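Local coordinates for ribosomal-protein-alanine acetyltransferase (Clostridium acetobutylicum, PDB 3DNS), which probably acetylates the N-terminal alanine of ribosomal protein S5, this chain being the N-terminal GNAT-type domain of a longer enzyme, at residues A[4-8]-A[70-74]; A[64-69]-A[96-102]; A[85-91]-A[119-125]. One frame throughout, in Å; residues are numbered along the deposited sequence.

From the N terminus, the short edge strand 4-6 returns to helix 61-78 in contact 1, closing a loop that holds the next four strands, 10-14 to 46-53. Before that loop ends, residues 64-69 of the same helix open contact 2, which closes at 96-102; contacts 1 and 2 therefore cross, and the helix meets an outer strand with one turn and helix 95-99 with another. Contact 3 starts inside the span of contact 2, at 85-91, and ends beyond it at 119-125, so these two cross as well. Contacts 1 and 3 follow in series on opposite sides of the chain's centre. Leu-68 and Met-72 of the helix both touch Ile-86, connecting all three.

Contact 1: residues A[4-8]-A[70-74]; sequences MLKGK and VFMEF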
loop_
_atom_site.group_PDB
_atom_site.type_symbol
_atom_site.label_atom_id
_atom_site.label_comp_id
_atom_site.label_asym_id
_atom_site.label_seq_id
_atom_site.Cartn_x
_atom_site.Cartn_y
_atom_site.Cartn_z
HETATM N N MSE A 4 -14.685 11.456 9.250
HETATM C CA MSE A 4 -13.519 11.356 8.380
HETATM C C MSE A 4 -13.034 12.719 7.899
HETATM O O MSE A 4 -13.684 13.771 8.131
HETATM C CB MSE A 4 -13.912 10.571 7.145
HETATM C CG MSE A 4 -14.821 11.404 6.227
HETATM SE SE MSE A 4 -15.184 10.550 4.550
HETATM C CE MSE A 4 -15.883 8.910 5.238
ATOM N N LEU A 5 -11.956 12.665 7.147
ATOM C CA LEU A 5 -11.418 13.801 6.447
ATOM C C LEU A 5 -11.276 13.495 4.977
ATOM O O LEU A 5 -10.833 12.453 4.590
ATOM C CB LEU A 5 -10.103 14.274 7.038
ATOM C CG LEU A 5 -10.127 14.680 8.490
ATOM C CD1 LEU A 5 -8.756 14.884 8.993
ATOM C CD2 LEU A 5 -10.982 15.882 8.758
ATOM N N LYS A 6 -11.676 14.473 4.190
ATOM C CA LYS A 6 -11.898 14.372 2.789
ATOM C C LYS A 6 -10.992 15.396 2.141
ATOM O O LYS A 6 -10.919 16.507 2.565
ATOM C CB LYS A 6 -13.361 14.764 2.543
ATOM C CG LYS A 6 -14.132 14.069 1.442
ATOM C CD LYS A 6 -15.631 14.385 1.563
ATOM C CE LYS A 6 -16.456 14.241 0.270
ATOM N NZ LYS A 6 -17.812 14.961 0.318
ATOM N N GLY A 7 -10.276 14.987 1.124
ATOM C CA GLY A 7 -9.597 15.886 0.244
ATOM C C GLY A 7 -10.094 15.547 -1.132
ATOM O O GLY A 7 -10.965 14.728 -1.257
ATOM N N LYS A 8 -9.508 16.156 -2.155
ATOM C CA LYS A 8 -9.934 15.931 -3.543
ATOM C C LYS A 8 -9.667 14.502 -3.963
ATOM O O LYS A 8 -10.524 13.847 -4.552
ATOM C CB LYS A 8 -9.222 16.902 -4.485
ATOM C CG LYS A 8 -9.573 16.743 -5.983
ATOM C CD LYS A 8 -9.204 18.028 -6.813
ATOM C CE LYS A 8 -9.624 17.923 -8.292
ATOM N NZ LYS A 8 -9.879 19.257 -8.985
ATOM N N VAL A 70 -4.603 18.351 4.291
ATOM C CA VAL A 70 -5.869 17.941 4.896
ATOM C C VAL A 70 -5.759 17.753 6.391
ATOM O O VAL A 70 -6.596 18.284 7.145
ATOM C CB VAL A 70 -6.434 16.604 4.259
ATOM C CG1 VAL A 70 -7.635 16.116 5.026
ATOM C CG2 VAL A 70 -6.835 16.805 2.719
ATOM N N PHE A 71 -4.738 17.005 6.820
ATOM C CA PHE A 71 -4.569 16.668 8.238
ATOM C C PHE A 71 -4.119 17.880 9.061
ATOM O O PHE A 71 -4.546 18.078 10.198
ATOM C CB PHE A 71 -3.655 15.443 8.391
ATOM C CG PHE A 71 -3.902 14.642 9.654
ATOM C CD1 PHE A 71 -5.146 14.065 9.907
ATOM C CD2 PHE A 71 -2.901 14.479 10.603
ATOM C CE1 PHE A 71 -5.364 13.314 11.064
ATOM C CE2 PHE A 71 -3.138 13.773 11.777
ATOM C CZ PHE A 71 -4.353 13.194 12.009
HETATM N N MSE A 72 -3.275 18.734 8.491
HETATM C CA MSE A 72 -2.851 19.950 9.210
HETATM C C MSE A 72 -4.027 20.894 9.451
HETATM O O MSE A 72 -4.180 21.447 10.512
HETATM C CB MSE A 72 -1.758 20.740 8.424
HETATM C CG MSE A 72 -0.337 20.161 8.347
HETATM SE SE MSE A 72 0.319 19.381 9.978
HETATM C CE MSE A 72 -0.447 17.596 9.654
ATOM N N GLU A 73 -4.845 21.090 8.436
ATOM C CA GLU A 73 -6.041 21.907 8.578
ATOM C C GLU A 73 -6.907 21.398 9.734
ATOM O O GLU A 73 -7.382 22.198 10.571
ATOM C CB GLU A 73 -6.858 21.971 7.272
ATOM C CG GLU A 73 -8.233 22.774 7.372
ATOM C CD GLU A 73 -8.062 24.272 7.416
ATOM O OE1 GLU A 73 -6.926 24.753 7.171
ATOM O OE2 GLU A 73 -9.063 24.996 7.689
ATOM N N PHE A 74 -7.095 20.087 9.768
ATOM C CA PHE A 74 -7.777 19.403 10.883
ATOM C C PHE A 74 -7.164 19.664 12.268
ATOM O O PHE A 74 -7.863 19.985 13.206
ATOM C CB PHE A 74 -7.759 17.888 10.641
ATOM C CG PHE A 74 -8.452 17.053 11.749
ATOM C CD1 PHE A 74 -9.802 17.208 12.028
ATOM C CD2 PHE A 74 -7.731 16.124 12.489
ATOM C CE1 PHE A 74 -10.399 16.444 13.018
ATOM C CE2 PHE A 74 -8.300 15.383 13.478
ATOM C CZ PHE A 74 -9.623 15.532 13.750
#
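Leu-5 projects its side chain onto helix 61-78 and overlaps Val-70, Phe-71 and Phe-74, one turn of that helix. Its CB lies 3.7 Å from Val-70 CG1, while the methyl CD1 touches both aromatic rings, 3.8 Å from Phe-71 CD1 at the ring edge and 3.5 Å from Phe-74 CG. The neighbouring Gly-7 lets the chain pass close over Val-70: Gly-7 CA sits 3.8 Å from Val-70 CG2, and a CB there would clash with that methyl. No hydrogen bond joins the segments, and the contact is small, 230 Å² in all. Strand 4-6 crosses the helical turn obliquely, with axes 9.1 Å apart at 126°. Ile-12, on the strand whose backbone bonds to Leu-5, also touches Leu-5, Val-70 and Phe-71. The arrangement is plain alpha/beta packing, in which the helix linking two central strands of the GNAT fold lies against one face of the sheet and meets its N-terminal edge strand.

Contact 2: residues A[64-69]-A[96-102]; sequences IKEILS and PFVELGF
Two short helical pieces meet side chain to side chain, with Lys-65 and Pro-96 nearest at 5.2 Å between CA atoms and 424 Å² buried. Residues 64-69 are regular helix; 96-99 are helical, and the chain leaves the helix through a Schellman motif at Gly-101, in which Phe-102 N bonds to Phe-97 O (3.0 Å) and Gly-101 N to Val-98 O (3.1 Å). Gly-101 adopts phi 94°, psi 13°, where a CB would be jammed against the carbonyl of Leu-100. The main bump is Leu-68 (chi1 m, chi2 t), which enters a hollow lined by Pro-96, Phe-97, Leu-100 and Phe-102. Its CD1 sits over the Phe-97 face, 3.7 Å from the ring centroid, a CH-pi contact, and its CD2 is 4.1 Å from Phe-102 CZ. In return Leu-100, also m and t, fills the groove between Lys-65, Leu-68 and Ser-69: Leu-100 CD1 lies 3.7 Å from Leu-68 CB, Leu-100 CD2 3.5 Å from Ser-69 OG. Pro-96 wedges in at the other end, its CB 3.6 Å from Lys-65 CG and its CG 3.9 Å from Ile-64 CG2. Lys-65 NZ also forms a salt bridge with Glu-99 OE1, though both atoms are modelled too close together to be placed securely. This helix-helix packing is of the GNAT alpha/beta core: Leu-68, Phe-97 and Phe-102 all rest on Ile-86 of strand 83-89, while Phe-97 also stacks on Phe-124 of strand 117-127.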
loop_
_atom_site.group_PDB
_atom_site.type_symbol
_atom_site.label_atom_id
_atom_site.label_comp_id
_atom_site.label_asym_id
_atom_site.label_seq_id
_atom_site.Cartn_x
_atom_site.Cartn_y
_atom_site.Cartn_z
ATOM N N ILE A 64 0.638 13.020 -1.273
ATOM C CA ILE A 64 1.234 13.262 0.040
ATOM C C ILE A 64 0.989 14.687 0.502
ATOM O O ILE A 64 0.633 14.904 1.646
ATOM C CB ILE A 64 2.715 12.929 0.025
ATOM C CG1 ILE A 64 2.936 11.442 -0.357
ATOM C CG2 ILE A 64 3.364 13.185 1.379
ATOM C CD1 ILE A 64 1.940 10.554 0.266
ATOM N N LYS A 65 1.227 15.652 -0.387
ATOM C CA LYS A 65 0.949 17.066 -0.112
ATOM C C LYS A 65 -0.496 17.265 0.331
ATOM O O LYS A 65 -0.762 18.061 1.256
ATOM C CB LYS A 65 1.226 17.968 -1.332
ATOM C CG LYS A 65 2.653 18.463 -1.416
ATOM C CD LYS A 65 2.903 19.431 -2.601
ATOM C CE LYS A 65 3.704 18.794 -3.737
ATOM N NZ LYS A 65 4.366 19.840 -4.625
ATOM N N GLU A 66 -1.414 16.607 -0.358
ATOM C CA GLU A 66 -2.829 16.711 -0.004
ATOM C C GLU A 66 -3.072 16.111 1.375
ATOM O O GLU A 66 -3.779 16.691 2.221
ATOM C CB GLU A 66 -3.715 16.042 -1.048
ATOM C CG GLU A 66 -5.191 16.038 -0.676
ATOM C CD GLU A 66 -6.062 15.531 -1.797
ATOM O OE1 GLU A 66 -6.080 16.140 -2.864
ATOM O OE2 GLU A 66 -6.735 14.521 -1.618
ATOM N N ILE A 67 -2.500 14.950 1.635
ATOM C CA ILE A 67 -2.761 14.286 2.913
ATOM C C ILE A 67 -2.317 15.207 4.062
ATOM O O ILE A 67 -3.024 15.444 5.018
ATOM C CB ILE A 67 -2.040 12.886 2.953
ATOM C CG1 ILE A 67 -2.672 11.931 1.921
ATOM C CG2 ILE A 67 -2.027 12.260 4.379
ATOM C CD1 ILE A 67 -1.767 10.754 1.479
ATOM N N LEU A 68 -1.113 15.736 3.931
ATOM C CA LEU A 68 -0.556 16.611 4.925
ATOM C C LEU A 68 -1.384 17.885 5.078
ATOM O O LEU A 68 -1.631 18.337 6.168
ATOM C CB LEU A 68 0.902 16.938 4.553
ATOM C CG LEU A 68 1.942 15.845 4.799
ATOM C CD1 LEU A 68 3.254 16.186 4.020
ATOM C CD2 LEU A 68 2.250 15.692 6.327
ATOM N N SER A 69 -1.843 18.446 3.968
ATOM C CA SER A 69 -2.611 19.663 3.982
ATOM C C SER A 69 -3.947 19.424 4.661
ATOM O O SER A 69 -4.344 20.198 5.505
ATOM C CB SER A 69 -2.781 20.269 2.569
ATOM O OG SER A 69 -1.525 20.714 2.101
ATOM N N PRO A 96 7.376 16.981 -0.571
ATOM C CA PRO A 96 6.110 17.568 -0.192
ATOM C C PRO A 96 6.214 18.347 1.115
ATOM O O PRO A 96 5.595 19.380 1.259
ATOM C CB PRO A 96 5.174 16.356 -0.027
ATOM C CG PRO A 96 5.807 15.261 -0.792
ATOM C CD PRO A 96 7.287 15.517 -0.658
ATOM N N PHE A 97 6.998 17.852 2.066
ATOM C CA PHE A 97 7.121 18.507 3.368
ATOM C C PHE A 97 7.780 19.871 3.233
ATOM O O PHE A 97 7.361 20.878 3.849
ATOM C CB PHE A 97 7.961 17.675 4.312
ATOM C CG PHE A 97 7.290 16.452 4.779
ATOM C CD1 PHE A 97 6.544 16.468 5.940
ATOM C CD2 PHE A 97 7.424 15.250 4.051
ATOM C CE1 PHE A 97 5.894 15.317 6.365
ATOM C CE2 PHE A 97 6.791 14.122 4.463
ATOM C CZ PHE A 97 6.029 14.141 5.640
ATOM N N VAL A 98 8.849 19.912 2.465
ATOM C CA VAL A 98 9.608 21.161 2.304
ATOM C C VAL A 98 8.753 22.195 1.524
ATOM O O VAL A 98 8.738 23.388 1.842
ATOM C CB VAL A 98 11.033 20.852 1.687
ATOM C CG1 VAL A 98 11.872 22.107 1.458
ATOM C CG2 VAL A 98 11.788 19.887 2.628
ATOM N N GLU A 99 8.025 21.734 0.518
ATOM C CA GLU A 99 7.175 22.630 -0.272
ATOM C C GLU A 99 5.972 23.197 0.520
ATOM O O GLU A 99 5.433 24.247 0.177
ATOM C CB GLU A 99 6.699 21.893 -1.535
ATOM C CG GLU A 99 7.871 21.547 -2.452
ATOM C CD GLU A 99 7.482 20.745 -3.687
ATOM O OE1 GLU A 99 6.364 20.187 -3.724
ATOM O OE2 GLU A 99 8.307 20.674 -4.624
ATOM N N LEU A 100 5.530 22.490 1.560
ATOM C CA LEU A 100 4.443 22.988 2.384
ATOM C C LEU A 100 4.968 23.870 3.530
ATOM O O LEU A 100 4.183 24.463 4.254
ATOM C CB LEU A 100 3.620 21.833 2.920
ATOM C CG LEU A 100 2.831 21.055 1.888
ATOM C CD1 LEU A 100 2.245 19.765 2.547
ATOM C CD2 LEU A 100 1.685 21.944 1.343
ATOM N N GLY A 101 6.289 23.982 3.678
ATOM C CA GLY A 101 6.847 24.822 4.709
ATOM C C GLY A 101 7.205 24.172 6.051
ATOM O O GLY A 101 7.475 24.893 7.035
ATOM N N PHE A 102 7.233 22.846 6.108
ATOM C CA PHE A 102 7.684 22.168 7.335
ATOM C C PHE A 102 9.169 22.348 7.542
ATOM O O PHE A 102 9.926 22.306 6.591
ATOM C CB PHE A 102 7.468 20.665 7.282
ATOM C CG PHE A 102 6.056 20.241 7.363
ATOM C CD1 PHE A 102 5.507 19.870 8.571
ATOM C CD2 PHE A 102 5.289 20.149 6.225
ATOM C CE1 PHE A 102 4.202 19.488 8.676
ATOM C CE2 PHE A 102 3.937 19.715 6.311
ATOM C CZ PHE A 102 3.424 19.381 7.552
#

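Contact 3: residues A[85-91]-A[119-125]; sequences NIIVDEE and KDEFLFG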
loop_
_atom_site.group_PDB
_atom_site.type_symbol
_atom_site.label_atom_id
_atom_site.label_comp_id
_atom_site.label_asym_id
_atom_site.label_seq_id
_atom_site.Cartn_x
_atom_site.Cartn_y
_atom_site.Cartn_z
ATOM N N ASN A 85 4.397 17.810 15.063
ATOM C CA ASN A 85 5.555 17.062 14.548
ATOM C C ASN A 85 5.167 15.752 13.850
ATOM O O ASN A 85 4.251 15.083 14.241
ATOM C CB ASN A 85 6.552 16.728 15.653
ATOM C CG ASN A 85 7.397 17.891 15.998
ATOM O OD1 ASN A 85 6.917 18.833 16.638
ATOM N ND2 ASN A 85 8.645 17.884 15.517
ATOM N N ILE A 86 5.915 15.431 12.808
ATOM C CA ILE A 86 5.679 14.273 11.924
ATOM C C ILE A 86 7.000 13.476 11.815
ATOM O O ILE A 86 8.065 14.017 11.529
ATOM C CB ILE A 86 5.227 14.654 10.549
ATOM C CG1 ILE A 86 4.089 15.703 10.644
ATOM C CG2 ILE A 86 4.797 13.348 9.816
ATOM C CD1 ILE A 86 3.347 16.167 9.266
ATOM N N ILE A 87 6.886 12.191 12.134
ATOM C CA ILE A 87 7.946 11.205 12.023
ATOM C C ILE A 87 7.613 10.377 10.804
ATOM O O ILE A 87 6.517 9.788 10.703
ATOM C CB ILE A 87 7.913 10.247 13.234
ATOM C CG1 ILE A 87 8.005 11.009 14.565
ATOM C CG2 ILE A 87 9.011 9.200 13.091
ATOM C CD1 ILE A 87 7.830 10.182 15.783
ATOM N N VAL A 88 8.571 10.301 9.891
ATOM C CA VAL A 88 8.448 9.525 8.647
ATOM C C VAL A 88 9.757 8.824 8.326
ATOM O O VAL A 88 10.855 9.334 8.602
ATOM C CB VAL A 88 8.095 10.388 7.399
ATOM C CG1 VAL A 88 6.705 10.873 7.450
ATOM C CG2 VAL A 88 9.034 11.565 7.237
ATOM N N ASP A 89 9.627 7.636 7.778
ATOM C CA ASP A 89 10.744 6.864 7.248
ATOM C C ASP A 89 11.425 7.726 6.212
ATOM O O ASP A 89 10.747 8.441 5.460
ATOM C CB ASP A 89 10.174 5.558 6.650
ATOM C CG ASP A 89 11.178 4.740 5.944
ATOM O OD1 ASP A 89 12.159 5.315 5.452
ATOM O OD2 ASP A 89 10.987 3.507 5.905
ATOM N N GLU A 90 12.760 7.677 6.172
ATOM C CA GLU A 90 13.476 8.529 5.281
ATOM C C GLU A 90 13.237 8.159 3.809
ATOM O O GLU A 90 13.506 8.977 2.936
ATOM C CB GLU A 90 14.983 8.524 5.584
ATOM C CG GLU A 90 15.375 9.353 6.804
ATOM C CD GLU A 90 16.847 9.594 6.889
ATOM O OE1 GLU A 90 17.583 9.277 5.932
ATOM O OE2 GLU A 90 17.285 10.108 7.925
ATOM N N GLU A 91 12.709 6.965 3.541
ATOM C CA GLU A 91 12.275 6.622 2.173
ATOM C C GLU A 91 11.158 7.451 1.607
ATOM O O GLU A 91 11.020 7.516 0.405
ATOM C CB GLU A 91 11.845 5.163 2.096
ATOM C CG GLU A 91 13.046 4.262 2.197
ATOM C CD GLU A 91 12.788 2.881 1.686
ATOM O OE1 GLU A 91 11.601 2.462 1.632
ATOM O OE2 GLU A 91 13.781 2.222 1.328
ATOM N N LYS A 119 16.878 1.406 9.681
ATOM C CA LYS A 119 16.720 2.594 8.874
ATOM C C LYS A 119 16.414 3.811 9.761
ATOM O O LYS A 119 16.042 3.685 10.951
ATOM C CB LYS A 119 15.629 2.378 7.827
ATOM C CG LYS A 119 16.025 1.486 6.611
ATOM C CD LYS A 119 14.762 0.921 5.856
ATOM C CE LYS A 119 13.632 1.919 5.734
ATOM N NZ LYS A 119 12.451 1.550 4.843
ATOM N N ASP A 120 16.574 4.992 9.175
ATOM C CA ASP A 120 16.418 6.250 9.889
ATOM C C ASP A 120 15.014 6.802 9.629
ATOM O O ASP A 120 14.367 6.430 8.639
ATOM C CB ASP A 120 17.458 7.263 9.409
ATOM C CG ASP A 120 18.908 6.822 9.661
ATOM O OD1 ASP A 120 19.195 5.908 10.499
ATOM O OD2 ASP A 120 19.776 7.476 9.040
ATOM N N GLU A 121 14.560 7.669 10.549
ATOM C CA GLU A 121 13.387 8.510 10.365
ATOM C C GLU A 121 13.682 10.019 10.446
ATOM O O GLU A 121 14.483 10.505 11.277
ATOM C CB GLU A 121 12.338 8.138 11.419
ATOM C CG GLU A 121 11.683 6.804 11.178
ATOM C CD GLU A 121 10.625 6.468 12.195
ATOM O OE1 GLU A 121 10.993 6.364 13.406
ATOM O OE2 GLU A 121 9.433 6.283 11.787
ATOM N N PHE A 122 13.011 10.773 9.590
ATOM C CA PHE A 122 12.992 12.237 9.679
ATOM C C PHE A 122 12.004 12.719 10.652
ATOM O O PHE A 122 10.931 12.117 10.793
ATOM C CB PHE A 122 12.616 12.887 8.357
ATOM C CG PHE A 122 13.654 12.769 7.324
ATOM C CD1 PHE A 122 14.951 13.249 7.562
ATOM C CD2 PHE A 122 13.354 12.256 6.101
ATOM C CE1 PHE A 122 15.930 13.173 6.575
ATOM C CE2 PHE A 122 14.300 12.194 5.123
ATOM C CZ PHE A 122 15.598 12.631 5.349
ATOM N N LEU A 123 12.350 13.834 11.315
ATOM C CA LEU A 123 11.414 14.530 12.182
ATOM C C LEU A 123 11.159 15.885 11.563
ATOM O O LEU A 123 12.071 16.709 11.469
ATOM C CB LEU A 123 11.963 14.626 13.639
ATOM C CG LEU A 123 11.053 15.272 14.700
ATOM C CD1 LEU A 123 9.806 14.393 14.993
ATOM C CD2 LEU A 123 11.834 15.630 16.043
ATOM N N PHE A 124 9.909 16.108 11.138
ATOM C CA PHE A 124 9.462 17.403 10.592
ATOM C C PHE A 124 8.594 18.174 11.570
ATOM O O PHE A 124 7.863 17.578 12.309
ATOM C CB PHE A 124 8.672 17.167 9.325
ATOM C CG PHE A 124 9.491 16.707 8.209
ATOM C CD1 PHE A 124 10.227 17.605 7.477
ATOM C CD2 PHE A 124 9.488 15.398 7.825
ATOM C CE1 PHE A 124 11.011 17.172 6.423
ATOM C CE2 PHE A 124 10.278 14.973 6.750
ATOM C CZ PHE A 124 11.031 15.860 6.066
ATOM N N GLY A 125 8.615 19.501 11.550
ATOM C CA GLY A 125 7.733 20.236 12.446
ATOM C C GLY A 125 7.089 21.431 11.773
ATOM O O GLY A 125 7.639 21.977 10.806
#
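Backbone hydrogen bonds pair these antiparallel strands through two reciprocal sets. Ile-86 N gives to Phe-124 O (2.9 Å) and Phe-124 N to Ile-86 O (2.8 Å); Val-88 N gives to Phe-122 O (3.1 Å) and Phe-122 N to Val-88 O (2.8 Å). Between and beyond them, Asn-85 with Gly-125, Ile-87 with Leu-123 and Asp-89 with Glu-121 are non-hydrogen-bonded pairs. Past the strand, Glu-90 N still donates to Asp-120 O (3.2 Å). There Asp-89 serves twice: its OD1 accepts from Glu-91 N (2.6 Å), an Asx turn, and its OD2 takes a salt bridge from Lys-119 NZ (2.7 Å). The same NZ reaches Glu-91 OE1 at 3.4 Å and also meets Glu-114, so this ammonium gathers three carboxylates. Several other polar ends find partners on adjacent strands: Asn-85 ND2 bonds Glu-105, Asp-120 OD1 accepts from Lys-110 N, and Glu-121 is held by Ser-111 and Arg-50. Val-88 CG2 lies 3.7 Å from Phe-124 CE2, and Glu-90 CG makes a CH-pi contact over the face of the Phe-122 ring, 3.5 Å from its centroid. Asn-85 and Ile-87 bond strand 46-53 along their other edge. That places strand 83-89 between a parallel and an antiparallel neighbour, with strand 117-127 lying between 83-89 and 103-114, the C-terminal strand order of the GNAT fold.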